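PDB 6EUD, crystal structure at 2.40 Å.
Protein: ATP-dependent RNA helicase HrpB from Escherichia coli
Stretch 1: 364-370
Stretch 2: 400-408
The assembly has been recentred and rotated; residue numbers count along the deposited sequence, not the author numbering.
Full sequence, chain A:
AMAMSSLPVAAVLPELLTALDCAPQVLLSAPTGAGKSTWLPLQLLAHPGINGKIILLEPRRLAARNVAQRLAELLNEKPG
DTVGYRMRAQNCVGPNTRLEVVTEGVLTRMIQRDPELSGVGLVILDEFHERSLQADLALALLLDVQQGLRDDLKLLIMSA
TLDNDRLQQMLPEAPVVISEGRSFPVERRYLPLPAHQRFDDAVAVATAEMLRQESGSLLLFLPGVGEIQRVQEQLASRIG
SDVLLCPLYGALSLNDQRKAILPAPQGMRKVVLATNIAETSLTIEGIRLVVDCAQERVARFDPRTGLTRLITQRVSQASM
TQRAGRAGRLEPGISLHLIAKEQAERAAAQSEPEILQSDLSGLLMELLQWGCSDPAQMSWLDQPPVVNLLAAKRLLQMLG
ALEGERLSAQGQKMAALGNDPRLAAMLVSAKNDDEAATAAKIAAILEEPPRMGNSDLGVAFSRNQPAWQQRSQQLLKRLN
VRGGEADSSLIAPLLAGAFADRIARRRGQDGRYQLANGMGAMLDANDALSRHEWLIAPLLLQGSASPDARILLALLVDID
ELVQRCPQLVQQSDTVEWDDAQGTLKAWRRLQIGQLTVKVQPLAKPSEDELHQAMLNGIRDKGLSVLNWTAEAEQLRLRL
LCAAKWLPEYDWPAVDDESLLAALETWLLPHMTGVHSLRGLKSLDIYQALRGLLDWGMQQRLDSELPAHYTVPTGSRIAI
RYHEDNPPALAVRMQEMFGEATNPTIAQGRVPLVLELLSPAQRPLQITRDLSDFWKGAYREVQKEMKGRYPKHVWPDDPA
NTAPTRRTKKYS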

ATOM      1  N   LEU A 364     -11.424   2.165  -2.403  1.00 34.53           N
ATOM      2  CA  LEU A 364     -11.817   1.534  -3.656  1.00 37.66           C
ATOM      3  C   LEU A 364     -13.337   1.391  -3.697  1.00 38.40           C
ATOM      4  O   LEU A 364     -13.972   1.606  -4.728  1.00 41.98           O
ATOM      5  N   MET A 365     -13.910   1.036  -2.555  1.00 35.44           N
ATOM      6  CA  MET A 365     -15.349   0.932  -2.418  1.00 40.83           C
ATOM      7  C   MET A 365     -15.993   2.297  -2.674  1.00 38.99           C
ATOM      8  O   MET A 365     -16.991   2.370  -3.359  1.00 38.02           O
ATOM      9  N   GLU A 366     -15.396   3.376  -2.166  1.00 37.23           N
ATOM     10  CA  GLU A 366     -15.906   4.732  -2.421  1.00 38.88           C
ATOM     11  C   GLU A 366     -15.848   5.146  -3.887  1.00 41.61           C
ATOM     12  O   GLU A 366     -16.826   5.684  -4.426  1.00 44.51           O
ATOM     13  N   LEU A 367     -14.695   4.933  -4.518  1.00 41.23           N
ATOM     14  CA  LEU A 367     -14.512   5.277  -5.930  1.00 43.38           C
ATOM     15  C   LEU A 367     -15.473   4.496  -6.835  1.00 47.54           C
ATOM     16  O   LEU A 367     -16.027   5.062  -7.772  1.00 44.62           O
ATOM     17  N   LEU A 368     -15.679   3.204  -6.552  1.00 49.69           N
ATOM     18  CA  LEU A 368     -16.622   2.391  -7.333  1.00 50.33           C
ATOM     19  C   LEU A 368     -18.050   2.924  -7.218  1.00 51.01           C
ATOM     20  O   LEU A 368     -18.729   3.121  -8.232  1.00 54.75           O
ATOM     21  N   GLN A 369     -18.491   3.167  -5.985  1.00 48.92           N
ATOM     22  CA  GLN A 369     -19.788   3.797  -5.712  1.00 51.23           C
ATOM     23  C   GLN A 369     -19.861   5.191  -6.352  1.00 47.38           C
ATOM     24  O   GLN A 369     -20.915   5.627  -6.793  1.00 46.04           O
ATOM     25  N   TRP A 370     -18.730   5.886  -6.412  1.00 47.05           N
ATOM     26  CA  TRP A 370     -18.693   7.208  -7.040  1.00 47.75           C
ATOM     27  C   TRP A 370     -18.862   7.075  -8.555  1.00 48.17           C
ATOM     28  O   TRP A 370     -19.278   8.018  -9.231  1.00 49.11           O
ATOM     29  N   GLY A 400     -17.132 -10.666  -1.985  1.00 40.01           N
ATOM     30  CA  GLY A 400     -18.225 -10.725  -2.947  1.00 39.21           C
ATOM     31  C   GLY A 400     -18.804  -9.386  -3.393  1.00 41.62           C
ATOM     32  O   GLY A 400     -19.935  -9.319  -3.876  1.00 42.87           O
ATOM     33  N   ALA A 401     -18.025  -8.320  -3.248  1.00 40.29           N
ATOM     34  CA  ALA A 401     -18.484  -6.971  -3.555  1.00 42.22           C
ATOM     35  C   ALA A 401     -18.355  -6.619  -5.048  1.00 49.25           C
ATOM     36  O   ALA A 401     -18.949  -5.638  -5.523  1.00 52.69           O
ATOM     37  N   LEU A 402     -17.580  -7.410  -5.785  1.00 45.60           N
ATOM     38  CA  LEU A 402     -17.253  -7.051  -7.158  1.00 47.33           C
ATOM     39  C   LEU A 402     -17.939  -7.948  -8.162  1.00 51.71           C
ATOM     40  O   LEU A 402     -18.034  -9.152  -7.962  1.00 52.34           O
ATOM     41  N   GLU A 403     -18.411  -7.345  -9.243  1.00 56.18           N
ATOM     42  CA  GLU A 403     -18.911  -8.079 -10.397  1.00 64.54           C
ATOM     43  C   GLU A 403     -18.123  -7.591 -11.610  1.00 67.09           C
ATOM     44  O   GLU A 403     -18.421  -6.538 -12.190  1.00 67.59           O
ATOM     45  N   GLY A 404     -17.084  -8.336 -11.969  1.00 66.21           N
ATOM     46  CA  GLY A 404     -16.179  -7.889 -13.008  1.00 67.44           C
ATOM     47  C   GLY A 404     -15.331  -6.735 -12.510  1.00 71.36           C
ATOM     48  O   GLY A 404     -14.460  -6.923 -11.659  1.00 73.15           O
ATOM     49  N   GLU A 405     -15.586  -5.537 -13.031  1.00 73.50           N
ATOM     50  CA  GLU A 405     -14.841  -4.347 -12.626  1.00 73.97           C
ATOM     51  C   GLU A 405     -15.753  -3.367 -11.895  1.00 69.33           C
ATOM     52  O   GLU A 405     -15.341  -2.271 -11.519  1.00 69.05           O
ATOM     53  N   ARG A 406     -17.002  -3.770 -11.709  1.00 66.02           N
ATOM     54  CA  ARG A 406     -17.974  -2.935 -11.033  1.00 65.28           C
ATOM     55  C   ARG A 406     -18.398  -3.571  -9.718  1.00 61.71           C
ATOM     56  O   ARG A 406     -17.975  -4.682  -9.374  1.00 62.07           O
ATOM     57  N   LEU A 407     -19.238  -2.855  -8.982  1.00 57.37           N
ATOM     58  CA  LEU A 407     -19.803  -3.372  -7.752  1.00 50.46           C
ATOM     59  C   LEU A 407     -20.853  -4.406  -8.072  1.00 51.07           C
ATOM     60  O   LEU A 407     -21.669  -4.210  -8.972  1.00 55.20           O
ATOM     61  N   SER A 408     -20.839  -5.507  -7.330  1.00 48.27           N
ATOM     62  CA  SER A 408     -21.912  -6.484  -7.438  1.00 48.14           C
ATOM     63  C   SER A 408     -23.172  -5.943  -6.775  1.00 47.59           C
ATOM     64  O   SER A 408     -23.181  -4.834  -6.247  1.00 47.93           O
TER

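This is a small, apolar contact in which one face of a helix rests on a β-hairpin, burying 279 Å² summed over both sides and using no hydrogen bond between the two stretches.

Leu368 and Leu407 form its centre. Their CA atoms lie 6.6 Å apart, the nearest such pair across the stretches, and both CA-to-CB bonds point toward the opposing segment. Leu368 adopts the m, t rotamer (chi1 -72°, chi2 165°) and Leu407 likewise m, t (-80°, 180°). Leu368 CB approaches Leu407 CG to 3.8 Å, while the two methyls of Leu368 reach different parts of the hairpin: CD1 lies 3.6 Å from Leu402 CD2 in the first strand, and CD2 sits 3.5 Å from the backbone atom Glu405 O in the turn. Leu402, also m, t, starts sideways, but its end comes nearer to the helix.

One turn earlier, Met365 also leaves CA sideways. Its t, p, p conformation brings the thioether back to the hairpin side, with SD 3.7 Å from Leu407 CD2 and CE 3.9 Å from Ala401 CB. The short Ala401 side chain points toward the helix and meets that terminal methyl. Leu407 CD1 extends the contact to Gln369, 4.0 Å from its backbone N; the Gln369 CA-to-CB bond is sideways, and its t, t side chain carries the amide off from the hairpin. The CA-to-CB bond of Glu366 points away.

No polar group bridges the two stretches; several hydrogen bonds instead order each one internally, and Glu366 OE1 and Glu405 OE2 are bonded elsewhere in the structure. Gln369 N donates to Met365 O at 3.1 Å, a helical bond. Across the type II' turn, Glu403 N donates to Arg406 O at 2.7 Å and Arg406 N to Glu403 O at 3.1 Å, holding the strands that present Leu402 and Leu407. Ser408 OG, with chi1 in p, donates to Gly400 O at 2.7 Å, tying together the ends of the second stretch.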

ATOM      1  CB  LEU A 364     -11.124   0.174  -3.804  1.00 40.25           C
ATOM      2  CG  LEU A 364     -11.249  -0.610  -5.111  1.00 43.55           C
ATOM      3  CD1 LEU A 364     -10.788   0.262  -6.267  1.00 42.13           C
ATOM      4  CD2 LEU A 364     -10.434  -1.907  -5.046  1.00 40.73           C
ATOM      5  CB  MET A 365     -15.699   0.388  -1.028  1.00 46.83           C
ATOM      6  CG  MET A 365     -17.170   0.200  -0.735  1.00 51.01           C
ATOM      7  SD  MET A 365     -17.882  -1.165  -1.635  1.00 87.08           S
ATOM      8  CE  MET A 365     -16.960  -2.509  -0.955  1.00 56.32           C
ATOM      9  CB  GLU A 366     -15.140   5.774  -1.605  1.00 42.50           C
ATOM     10  CG  GLU A 366     -15.257   5.626  -0.102  1.00 48.59           C
ATOM     11  CD  GLU A 366     -16.638   5.976   0.452  1.00 52.04           C
ATOM     12  OE1 GLU A 366     -17.597   6.206  -0.325  1.00 52.37           O
ATOM     13  OE2 GLU A 366     -16.750   6.025   1.691  1.00 51.64           O
ATOM     14  CB  LEU A 367     -13.061   5.024  -6.358  1.00 43.31           C
ATOM     15  CG  LEU A 367     -11.997   5.839  -5.610  1.00 43.35           C
ATOM     16  CD1 LEU A 367     -10.602   5.493  -6.099  1.00 44.60           C
ATOM     17  CD2 LEU A 367     -12.270   7.338  -5.747  1.00 42.49           C
ATOM     18  CB  LEU A 368     -16.570   0.923  -6.894  1.00 51.52           C
ATOM     19  CG  LEU A 368     -15.314   0.135  -7.287  1.00 51.43           C
ATOM     20  CD1 LEU A 368     -15.239  -1.149  -6.487  1.00 48.48           C
ATOM     21  CD2 LEU A 368     -15.288  -0.160  -8.783  1.00 50.46           C
ATOM     22  CB  GLN A 369     -20.030   3.898  -4.198  1.00 52.33           C
ATOM     23  CG  GLN A 369     -21.390   4.459  -3.796  1.00 59.18           C
ATOM     24  CD  GLN A 369     -21.462   4.799  -2.315  1.00 65.12           C
ATOM     25  OE1 GLN A 369     -20.439   4.863  -1.630  1.00 67.69           O
ATOM     26  NE2 GLN A 369     -22.669   5.013  -1.814  1.00 66.86           N
ATOM     27  CB  TRP A 370     -17.386   7.940  -6.693  1.00 45.49           C
ATOM     28  CG  TRP A 370     -17.322   9.359  -7.206  1.00 49.88           C
ATOM     29  CD1 TRP A 370     -16.437   9.867  -8.121  1.00 49.88           C
ATOM     30  CD2 TRP A 370     -18.187  10.447  -6.842  1.00 52.88           C
ATOM     31  NE1 TRP A 370     -16.696  11.205  -8.345  1.00 50.96           N
ATOM     32  CE2 TRP A 370     -17.761  11.585  -7.570  1.00 52.84           C
ATOM     33  CE3 TRP A 370     -19.270  10.573  -5.966  1.00 52.60           C
ATOM     34  CZ2 TRP A 370     -18.389  12.827  -7.450  1.00 51.53           C
ATOM     35  CZ3 TRP A 370     -19.889  11.807  -5.851  1.00 52.63           C
ATOM     36  CH2 TRP A 370     -19.448  12.916  -6.589  1.00 51.35           C
ATOM     37  CB  ALA A 401     -17.706  -5.955  -2.702  1.00 35.35           C
ATOM     38  CB  LEU A 402     -15.745  -7.116  -7.390  1.00 47.38           C
ATOM     39  CG  LEU A 402     -14.823  -6.127  -6.685  1.00 43.61           C
ATOM     40  CD1 LEU A 402     -13.402  -6.384  -7.153  1.00 43.85           C
ATOM     41  CD2 LEU A 402     -15.237  -4.697  -6.968  1.00 40.06           C
ATOM     42  CB  GLU A 403     -20.414  -7.858 -10.575  1.00 75.50           C
ATOM     43  CG  GLU A 403     -21.049  -8.585 -11.740  1.00 87.50           C
ATOM     44  CD  GLU A 403     -22.508  -8.191 -11.945  1.00 97.33           C
ATOM     45  OE1 GLU A 403     -23.103  -8.614 -12.960  1.00108.49           O
ATOM     46  OE2 GLU A 403     -23.064  -7.457 -11.099  1.00 98.61           O
ATOM     47  CB  GLU A 405     -14.207  -3.669 -13.842  1.00 84.64           C
ATOM     48  CG  GLU A 405     -13.176  -4.518 -14.579  1.00 93.14           C
ATOM     49  CD  GLU A 405     -11.897  -4.713 -13.787  1.00 98.41           C
ATOM     50  OE1 GLU A 405     -10.982  -3.878 -13.933  1.00101.35           O
ATOM     51  OE2 GLU A 405     -11.800  -5.700 -13.025  1.00 99.77           O
ATOM     52  CB  ARG A 406     -19.196  -2.702 -11.925  1.00 73.11           C
ATOM     53  CG  ARG A 406     -18.896  -1.925 -13.199  1.00 84.54           C
ATOM     54  CD  ARG A 406     -20.021  -2.042 -14.234  1.00 94.75           C
ATOM     55  NE  ARG A 406     -21.240  -1.317 -13.870  1.00 99.79           N
ATOM     56  CZ  ARG A 406     -22.290  -1.865 -13.261  1.00100.34           C
ATOM     57  NH1 ARG A 406     -22.273  -3.146 -12.911  1.00100.51           N
ATOM     58  NH2 ARG A 406     -23.354  -1.123 -12.983  1.00100.92           N
ATOM     59  CB  LEU A 407     -20.417  -2.248  -6.914  1.00 46.46           C
ATOM     60  CG  LEU A 407     -19.506  -1.362  -6.064  1.00 42.95           C
ATOM     61  CD1 LEU A 407     -20.356  -0.324  -5.344  1.00 40.93           C
ATOM     62  CD2 LEU A 407     -18.684  -2.197  -5.078  1.00 36.56           C
ATOM     63  CB  SER A 408     -21.516  -7.804  -6.784  1.00 45.17           C
ATOM     64  OG  SER A 408     -21.476  -7.658  -5.377  1.00 43.85           O
TER